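PDB 1HCU: alpha-1,2-Mannosidase from Trichoderma reesei, which probably trims alpha-1,2-linked mannose residues from high-mannose N-glycans, with calcium as cofactor, as a member of glycosyl hydrolase family 47. Local coordinates for residues G380-P392 with C425-T438. Residues are numbered along the deposited sequence; the frame is centred on the assembly and turned at random.
Sequences GFWVTAPYYILRP and CRAGSAYSSINDVT
Cys-425, the last residue of helix 408-425, brings its sulfur to the edge of the Tyr-388 ring, SG lying 3.7 Å from CD2 and almost in the ring plane. The same sulfur touches CD2 of Leu-390, whose isobutyl end also packs on the Ser-432 backbone. Beyond the tight turn from Ala-427 to Ala-430, Ser-433 sets CB and OG against Ile-389, with OG 3.4 Å from Ile-389 CB; a water joins this hydroxyl to Ile-389 O. Ile-434 then forms a single antiparallel bridge with Tyr-388, a hydrogen-bonded pair in which Ile-434 N reaches Tyr-388 O at 2.7 Å and Tyr-388 N returns to Ile-434 O at 3.0 Å. Tyr-388 holds CG anti to its own nitrogen (chi1 175°), which carries the ring past Ile-434 CG1 to the sulfur, while its OH donates to a lone pair of Arg-391 O. Past Asn-435, whose carbonyl lies against Pro-386 and Tyr-387, Asp-436 rests OD1 on Pro-386 CB and closes an Asx turn, accepting from Thr-438 N (2.9 Å) and Thr-438 OG1 on the same face of the carboxylate plane. Without the carboxylate, as with an alanine here, both Thr-438 donors would probably lose this acceptor and the threonine hydroxyl would be less fixed in its rotation. Val-437 N bonds to Pro-386 O at 2.9 Å, from above the carbonyl plane, and Thr-438 CG2 meets Val-383 CG2 tip to tip. Both segments are largely loops linking helices of the (alpha/alpha)7 barrel of family 47; Ile-421 of helix 408-425 backs Tyr-388, helix 451-465 meets Ile-389 and Leu-390, strand 382-383 pairs with strand 354-356, and Tyr-387 lies against Glu-353, one of two residues predicted as proton donor.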
# COMPACT_ATOMS: atom_id res chain seq x y z
N GLY A 380 10.69 23.32 -5.53
CA GLY A 380 9.62 23.00 -6.44
C GLY A 380 8.33 22.58 -5.76
O GLY A 380 7.40 22.10 -6.42
N PHE A 381 8.24 22.75 -4.45
CA PHE A 381 7.03 22.40 -3.71
C PHE A 381 7.11 22.96 -2.29
O PHE A 381 8.18 23.36 -1.84
CB PHE A 381 6.89 20.86 -3.64
CG PHE A 381 7.90 20.18 -2.72
CD1 PHE A 381 7.59 19.95 -1.38
CD2 PHE A 381 9.15 19.80 -3.20
CE1 PHE A 381 8.53 19.34 -0.52
CE2 PHE A 381 10.09 19.19 -2.36
CZ PHE A 381 9.78 18.96 -1.02
N TRP A 382 5.98 23.04 -1.61
CA TRP A 382 6.00 23.47 -0.22
C TRP A 382 5.21 22.44 0.57
O TRP A 382 4.37 21.72 0.03
CB TRP A 382 5.45 24.89 -0.05
CG TRP A 382 4.02 25.09 -0.36
CD1 TRP A 382 2.96 24.91 0.47
CD2 TRP A 382 3.49 25.58 -1.59
NE1 TRP A 382 1.80 25.27 -0.15
CE2 TRP A 382 2.08 25.69 -1.42
CE3 TRP A 382 4.05 25.95 -2.82
CZ2 TRP A 382 1.24 26.15 -2.43
CZ3 TRP A 382 3.22 26.41 -3.83
CH2 TRP A 382 1.82 26.51 -3.63
N VAL A 383 5.50 22.35 1.86
CA VAL A 383 4.86 21.38 2.73
C VAL A 383 3.56 21.86 3.33
O VAL A 383 3.47 22.98 3.82
CB VAL A 383 5.79 20.99 3.90
CG1 VAL A 383 5.19 19.83 4.69
CG2 VAL A 383 7.17 20.63 3.36
N THR A 384 2.55 20.99 3.30
CA THR A 384 1.24 21.29 3.85
C THR A 384 0.98 20.38 5.06
O THR A 384 0.22 20.73 5.96
CB THR A 384 0.12 21.08 2.80
OG1 THR A 384 0.18 19.75 2.29
CG2 THR A 384 0.27 22.06 1.63
N ALA A 385 1.62 19.21 5.06
CA ALA A 385 1.49 18.24 6.14
C ALA A 385 2.91 17.71 6.35
O ALA A 385 3.36 16.81 5.64
CB ALA A 385 0.56 17.11 5.73
N PRO A 386 3.61 18.26 7.35
CA PRO A 386 4.99 17.93 7.73
C PRO A 386 5.34 16.58 8.32
O PRO A 386 6.49 16.14 8.20
CB PRO A 386 5.35 19.07 8.68
CG PRO A 386 4.05 19.33 9.38
CD PRO A 386 3.04 19.28 8.26
N TYR A 387 4.39 15.90 8.95
CA TYR A 387 4.73 14.62 9.56
C TYR A 387 5.02 13.47 8.61
O TYR A 387 4.74 13.53 7.41
CB TYR A 387 3.64 14.21 10.56
CG TYR A 387 2.24 14.19 9.99
CD1 TYR A 387 1.46 15.35 9.96
CD2 TYR A 387 1.70 13.02 9.47
CE1 TYR A 387 0.17 15.33 9.42
CE2 TYR A 387 0.42 12.99 8.93
CZ TYR A 387 -0.34 14.15 8.90
OH TYR A 387 -1.59 14.11 8.34
N TYR A 388 5.61 12.43 9.18
CA TYR A 388 5.96 11.19 8.49
C TYR A 388 5.67 10.04 9.46
O TYR A 388 6.18 10.02 10.59
CB TYR A 388 7.44 11.17 8.09
CG TYR A 388 7.87 9.85 7.47
CD1 TYR A 388 7.39 9.45 6.23
CD2 TYR A 388 8.72 8.99 8.16
CE1 TYR A 388 7.74 8.22 5.68
CE2 TYR A 388 9.08 7.75 7.63
CZ TYR A 388 8.59 7.37 6.39
OH TYR A 388 8.95 6.15 5.86
N ILE A 389 4.85 9.08 9.03
CA ILE A 389 4.51 7.97 9.90
C ILE A 389 4.98 6.61 9.39
O ILE A 389 4.26 5.61 9.47
CB ILE A 389 2.98 7.92 10.20
CG1 ILE A 389 2.19 7.61 8.93
CG2 ILE A 389 2.53 9.27 10.74
CD1 ILE A 389 0.69 7.46 9.19
N LEU A 390 6.19 6.60 8.86
CA LEU A 390 6.81 5.37 8.37
C LEU A 390 6.16 4.77 7.12
O LEU A 390 6.18 3.55 6.93
CB LEU A 390 6.84 4.35 9.52
CG LEU A 390 7.46 4.84 10.85
CD1 LEU A 390 7.40 3.76 11.92
CD2 LEU A 390 8.92 5.24 10.60
N ARG A 391 5.58 5.61 6.26
CA ARG A 391 4.94 5.11 5.03
C ARG A 391 5.96 4.48 4.10
O ARG A 391 7.16 4.75 4.19
CB ARG A 391 4.17 6.22 4.32
CG ARG A 391 2.89 6.61 5.07
CD ARG A 391 1.99 7.47 4.21
NE ARG A 391 0.85 8.03 4.93
CZ ARG A 391 -0.19 7.34 5.40
NH1 ARG A 391 -0.26 6.02 5.25
NH2 ARG A 391 -1.19 7.99 6.00
N PRO A 392 5.50 3.62 3.18
CA PRO A 392 6.44 2.97 2.27
C PRO A 392 6.33 3.30 0.78
O PRO A 392 7.18 2.88 -0.01
CB PRO A 392 6.13 1.51 2.51
CG PRO A 392 4.60 1.55 2.53
CD PRO A 392 4.25 2.84 3.29
N CYS A 425 13.92 8.72 12.44
CA CYS A 425 12.84 7.96 13.05
C CYS A 425 13.27 6.99 14.15
O CYS A 425 12.44 6.48 14.90
CB CYS A 425 12.05 7.23 11.97
SG CYS A 425 11.25 8.37 10.83
N ARG A 426 14.58 6.75 14.25
CA ARG A 426 15.12 5.89 15.30
C ARG A 426 14.60 6.53 16.59
O ARG A 426 14.83 7.70 16.85
CB ARG A 426 16.65 5.95 15.24
CG ARG A 426 17.42 5.22 16.34
CD ARG A 426 17.38 3.71 16.20
NE ARG A 426 16.44 3.11 17.13
CZ ARG A 426 16.67 2.94 18.43
NH1 ARG A 426 17.82 3.30 18.97
NH2 ARG A 426 15.72 2.42 19.20
N ALA A 427 13.86 5.77 17.40
CA ALA A 427 13.31 6.30 18.65
C ALA A 427 13.04 5.21 19.68
O ALA A 427 12.56 4.13 19.35
CB ALA A 427 12.02 7.07 18.37
N GLY A 428 13.34 5.51 20.94
CA GLY A 428 13.12 4.55 22.01
C GLY A 428 13.63 3.16 21.70
O GLY A 428 14.80 2.99 21.41
N SER A 429 12.74 2.17 21.75
CA SER A 429 13.13 0.79 21.49
C SER A 429 13.27 0.42 20.01
O SER A 429 13.89 -0.60 19.68
CB SER A 429 12.13 -0.18 22.14
OG SER A 429 11.90 0.16 23.50
N ALA A 430 12.69 1.23 19.12
CA ALA A 430 12.77 0.94 17.69
C ALA A 430 12.69 2.18 16.80
O ALA A 430 13.60 3.00 16.78
CB ALA A 430 11.68 -0.05 17.30
N TYR A 431 11.59 2.30 16.06
CA TYR A 431 11.39 3.44 15.16
C TYR A 431 9.98 3.99 15.34
O TYR A 431 9.05 3.27 15.71
CB TYR A 431 11.62 3.02 13.69
CG TYR A 431 13.00 2.44 13.44
CD1 TYR A 431 13.27 1.10 13.70
CD2 TYR A 431 14.05 3.26 13.02
CE1 TYR A 431 14.56 0.58 13.55
CE2 TYR A 431 15.35 2.75 12.87
CZ TYR A 431 15.59 1.41 13.14
OH TYR A 431 16.88 0.91 13.05
N SER A 432 9.82 5.27 15.06
CA SER A 432 8.53 5.90 15.25
C SER A 432 8.23 7.01 14.25
O SER A 432 9.13 7.51 13.58
CB SER A 432 8.46 6.47 16.67
OG SER A 432 7.34 7.31 16.85
N SER A 433 6.96 7.36 14.18
CA SER A 433 6.49 8.43 13.31
C SER A 433 7.13 9.70 13.85
O SER A 433 7.37 9.81 15.06
CB SER A 433 4.97 8.57 13.40
OG SER A 433 4.33 7.32 13.21
N ILE A 434 7.38 10.65 12.97
CA ILE A 434 7.99 11.92 13.35
C ILE A 434 7.11 13.12 13.02
O ILE A 434 6.33 13.08 12.06
CB ILE A 434 9.36 12.09 12.67
CG1 ILE A 434 9.24 11.82 11.16
CG2 ILE A 434 10.36 11.15 13.32
CD1 ILE A 434 10.49 12.13 10.37
N ASN A 435 7.24 14.18 13.81
CA ASN A 435 6.44 15.38 13.65
C ASN A 435 6.74 16.34 12.50
O ASN A 435 5.84 16.71 11.75
CB ASN A 435 6.45 16.19 14.96
CG ASN A 435 5.92 15.40 16.14
OD1 ASN A 435 4.87 14.76 16.05
ND2 ASN A 435 6.64 15.45 17.25
N ASP A 436 7.99 16.76 12.36
CA ASP A 436 8.32 17.72 11.31
C ASP A 436 9.45 17.27 10.41
O ASP A 436 10.62 17.28 10.80
CB ASP A 436 8.67 19.05 11.93
CG ASP A 436 8.57 20.20 10.96
OD1 ASP A 436 8.77 19.98 9.74
OD2 ASP A 436 8.31 21.33 11.42
N VAL A 437 9.09 16.92 9.19
CA VAL A 437 10.03 16.46 8.19
C VAL A 437 10.95 17.57 7.69
O VAL A 437 12.09 17.32 7.29
CB VAL A 437 9.25 15.82 7.03
CG1 VAL A 437 9.44 16.60 5.75
CG2 VAL A 437 9.64 14.37 6.91
N THR A 438 10.46 18.81 7.73
CA THR A 438 11.25 19.94 7.28
C THR A 438 12.30 20.30 8.34
O THR A 438 13.07 21.24 8.18
CB THR A 438 10.36 21.18 7.02
OG1 THR A 438 9.88 21.70 8.26
CG2 THR A 438 9.17 20.80 6.14
O HOH W 1 4.10 4.66 12.27